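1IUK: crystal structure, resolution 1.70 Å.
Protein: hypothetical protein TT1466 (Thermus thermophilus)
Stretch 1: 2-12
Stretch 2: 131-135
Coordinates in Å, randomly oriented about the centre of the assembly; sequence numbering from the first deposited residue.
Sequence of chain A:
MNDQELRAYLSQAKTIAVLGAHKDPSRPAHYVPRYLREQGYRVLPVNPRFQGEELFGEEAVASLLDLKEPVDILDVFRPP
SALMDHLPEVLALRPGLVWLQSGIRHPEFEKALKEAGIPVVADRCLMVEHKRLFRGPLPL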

# COMPACT_ATOMS: atom_id res chain seq x y z
N ASN A 2 10.74 0.12 14.29
CA ASN A 2 10.41 -0.54 15.55
C ASN A 2 8.91 -0.34 15.79
O ASN A 2 8.29 0.55 15.21
N ASP A 3 8.32 -1.19 16.63
CA ASP A 3 6.89 -1.14 16.91
C ASP A 3 6.34 0.20 17.38
O ASP A 3 5.29 0.64 16.92
N GLN A 4 7.05 0.83 18.31
CA GLN A 4 6.67 2.13 18.87
C GLN A 4 6.51 3.14 17.74
O GLN A 4 5.49 3.84 17.65
N GLU A 5 7.52 3.21 16.89
CA GLU A 5 7.51 4.12 15.75
C GLU A 5 6.49 3.71 14.70
O GLU A 5 5.76 4.56 14.19
N LEU A 6 6.43 2.42 14.37
CA LEU A 6 5.47 1.93 13.38
C LEU A 6 4.04 2.19 13.87
O LEU A 6 3.15 2.48 13.07
N ARG A 7 3.82 2.09 15.17
CA ARG A 7 2.49 2.36 15.70
C ARG A 7 2.15 3.84 15.51
O ARG A 7 1.07 4.18 15.02
N ALA A 8 3.09 4.71 15.88
CA ALA A 8 2.88 6.15 15.74
C ALA A 8 2.60 6.48 14.29
O ALA A 8 1.76 7.32 13.97
N TYR A 9 3.30 5.78 13.40
CA TYR A 9 3.12 6.00 11.97
C TYR A 9 1.74 5.57 11.47
O TYR A 9 1.05 6.33 10.77
N LEU A 10 1.33 4.35 11.80
CA LEU A 10 0.03 3.86 11.35
C LEU A 10 -1.15 4.61 11.96
O LEU A 10 -2.14 4.85 11.28
N SER A 11 -1.05 4.99 13.23
CA SER A 11 -2.15 5.69 13.89
C SER A 11 -2.37 7.09 13.36
O SER A 11 -3.49 7.60 13.34
N GLN A 12 -1.29 7.72 12.91
CA GLN A 12 -1.39 9.07 12.39
C GLN A 12 -1.81 9.11 10.91
O GLN A 12 -2.45 10.07 10.46
N LYS A 131 -3.64 -5.26 13.36
CA LYS A 131 -4.31 -5.94 14.46
C LYS A 131 -3.37 -6.13 15.63
O LYS A 131 -3.73 -5.84 16.76
N ARG A 132 -2.16 -6.61 15.36
CA ARG A 132 -1.18 -6.86 16.41
C ARG A 132 -0.71 -5.63 17.18
O ARG A 132 -0.37 -5.73 18.37
N LEU A 133 -0.68 -4.49 16.51
CA LEU A 133 -0.21 -3.26 17.14
C LEU A 133 -1.29 -2.49 17.88
O LEU A 133 -1.01 -1.80 18.86
N PHE A 134 -2.54 -2.63 17.42
CA PHE A 134 -3.65 -1.90 18.02
C PHE A 134 -4.69 -2.70 18.80
O PHE A 134 -5.72 -2.16 19.18
N ARG A 135 -4.41 -3.98 19.01
CA ARG A 135 -5.34 -4.84 19.75
C ARG A 135 -4.56 -5.83 20.62
O ARG A 135 -5.04 -6.25 21.67

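A small helix-helix contact often rests on one apolar knob, with long charged side chains folding around it, and the packing of residues 131-135 against the N-terminal helix of TT1466 is a compact example. The knob is Leu 133. Its CA-to-CB bond points toward the first helix, and its m,t rotamer sends the two methyls into a hollow formed by Asp 3, Leu 6, Arg 7 and Leu 10, spaced by three or four residues so that one helical face meets it. Leu 133 CD1 lies 3.9 Å from CG of Leu 6, which is t,p, and 3.8 Å from CD1 of Leu 10, which is m,t; both leucines also point toward the second stretch.

The two arginines, Arg 7 and Arg 132, begin sideways and bring their ends nearer to the other stretch. The CA-to-CB bond of Arg 132 is sideways to the first stretch; the chain extends through t,t, then turns at chi3 (p), bringing its guanidinium edge-on to Asp 3. The salt bridge is short, with Arg 132 NH1 donating to Asp 3 OD2 at 2.5 Å; Arg 132 NH2 adds weak hydrogen bonds to Asp 3 OD1 at 3.4 Å and OD2 at 3.2 Å. Asp 3 has its CA-to-CB bond toward the second stretch, and its m rotamer places the carboxylate beside the Arg 132 guanidinium.

Arg 7 also runs t,t, but its chi3 of -25° lies between wells. The bend accompanies a guanidinium that has Leu 133 CD2 over one face and makes a weak hydrogen bond from Arg 7 NH1 to Leu 133 O, 2.6 Å long but angled at 123°.

Phe 134 uses the m rotamer to bring its ring back from a sideways start. Arg 7 CG approaches the ring obliquely, 3.2 Å from Phe 134 CE2, whereas Leu 10 CB meets its edge, 3.8 Å from Phe 134 CE1. Nearby, Ser 11 is p, and its OG turns back to hydrogen-bond Arg 7 O at 3.0 Å.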

# COMPACT_ATOMS: atom_id res chain seq x y z
CB ASN A 2 11.29 -0.03 16.72
CG ASN A 2 10.82 1.28 17.33
OD1 ASN A 2 11.60 2.23 17.45
ND2 ASN A 2 9.57 1.34 17.74
CB ASP A 3 6.52 -2.22 17.93
CG ASP A 3 6.58 -3.61 17.35
OD1 ASP A 3 7.08 -4.53 18.04
OD2 ASP A 3 6.14 -3.79 16.19
CB GLN A 4 7.77 2.61 19.83
CG GLN A 4 7.30 3.48 20.99
CD GLN A 4 8.44 4.34 21.58
OE1 GLN A 4 9.43 4.65 20.90
NE2 GLN A 4 8.28 4.73 22.85
CB GLU A 5 8.89 4.19 15.11
CG GLU A 5 8.92 5.12 13.90
CD GLU A 5 10.33 5.40 13.42
OE1 GLU A 5 10.47 6.02 12.34
OE2 GLU A 5 11.29 5.01 14.12
CB LEU A 6 5.68 0.44 13.12
CG LEU A 6 4.80 -0.15 12.02
CD1 LEU A 6 4.82 0.73 10.79
CD2 LEU A 6 5.27 -1.55 11.69
CB ARG A 7 2.43 2.00 17.19
CG ARG A 7 1.01 1.92 17.75
CD ARG A 7 1.02 1.72 19.26
NE ARG A 7 2.26 1.09 19.70
CZ ARG A 7 2.41 -0.22 19.85
NH1 ARG A 7 1.40 -1.05 19.59
NH2 ARG A 7 3.59 -0.71 20.23
CB ALA A 8 4.13 6.92 16.22
CB TYR A 9 4.22 5.26 11.19
CG TYR A 9 4.29 5.74 9.77
CD1 TYR A 9 3.24 5.50 8.89
CD2 TYR A 9 5.34 6.56 9.34
CE1 TYR A 9 3.21 6.07 7.63
CE2 TYR A 9 5.31 7.14 8.07
CZ TYR A 9 4.24 6.90 7.23
OH TYR A 9 4.13 7.50 6.00
CB LEU A 10 -0.09 2.37 11.67
CG LEU A 10 0.92 1.47 10.95
CD1 LEU A 10 0.69 0.03 11.38
CD2 LEU A 10 0.76 1.59 9.44
CB SER A 11 -1.95 5.72 15.41
OG SER A 11 -0.77 6.41 15.78
CB GLN A 12 -0.04 9.78 12.59
CG GLN A 12 -0.17 11.28 12.66
CD GLN A 12 -0.12 11.89 11.28
OE1 GLN A 12 0.66 11.45 10.42
NE2 GLN A 12 -0.95 12.90 11.05
CB LYS A 131 -4.82 -7.30 14.00
CG LYS A 131 -6.12 -7.23 13.24
CD LYS A 131 -6.46 -8.58 12.64
CE LYS A 131 -7.84 -8.53 12.01
NZ LYS A 131 -8.46 -9.88 11.95
CB ARG A 132 0.06 -7.53 15.83
CG ARG A 132 1.20 -7.64 16.82
CD ARG A 132 2.48 -8.15 16.16
NE ARG A 132 3.12 -7.11 15.36
CZ ARG A 132 3.99 -6.23 15.84
NH1 ARG A 132 4.52 -5.31 15.03
NH2 ARG A 132 4.35 -6.26 17.12
CB LEU A 133 0.43 -2.34 16.09
CG LEU A 133 1.81 -2.74 15.54
CD1 LEU A 133 2.12 -1.93 14.28
CD2 LEU A 133 2.86 -2.52 16.61
CB PHE A 134 -4.34 -1.06 16.94
CG PHE A 134 -3.42 -0.08 16.28
CD1 PHE A 134 -3.02 -0.25 14.96
CD2 PHE A 134 -2.87 0.97 17.01
CE1 PHE A 134 -2.09 0.60 14.37
CE2 PHE A 134 -1.95 1.83 16.44
CZ PHE A 134 -1.56 1.64 15.11
CB ARG A 135 -6.25 -5.61 18.79
CG ARG A 135 -6.36 -4.98 17.40
CD ARG A 135 -7.80 -4.71 17.02
NE ARG A 135 -7.98 -3.38 16.44
CZ ARG A 135 -8.97 -3.05 15.62
NH1 ARG A 135 -9.87 -3.96 15.27
NH2 ARG A 135 -9.05 -1.81 15.14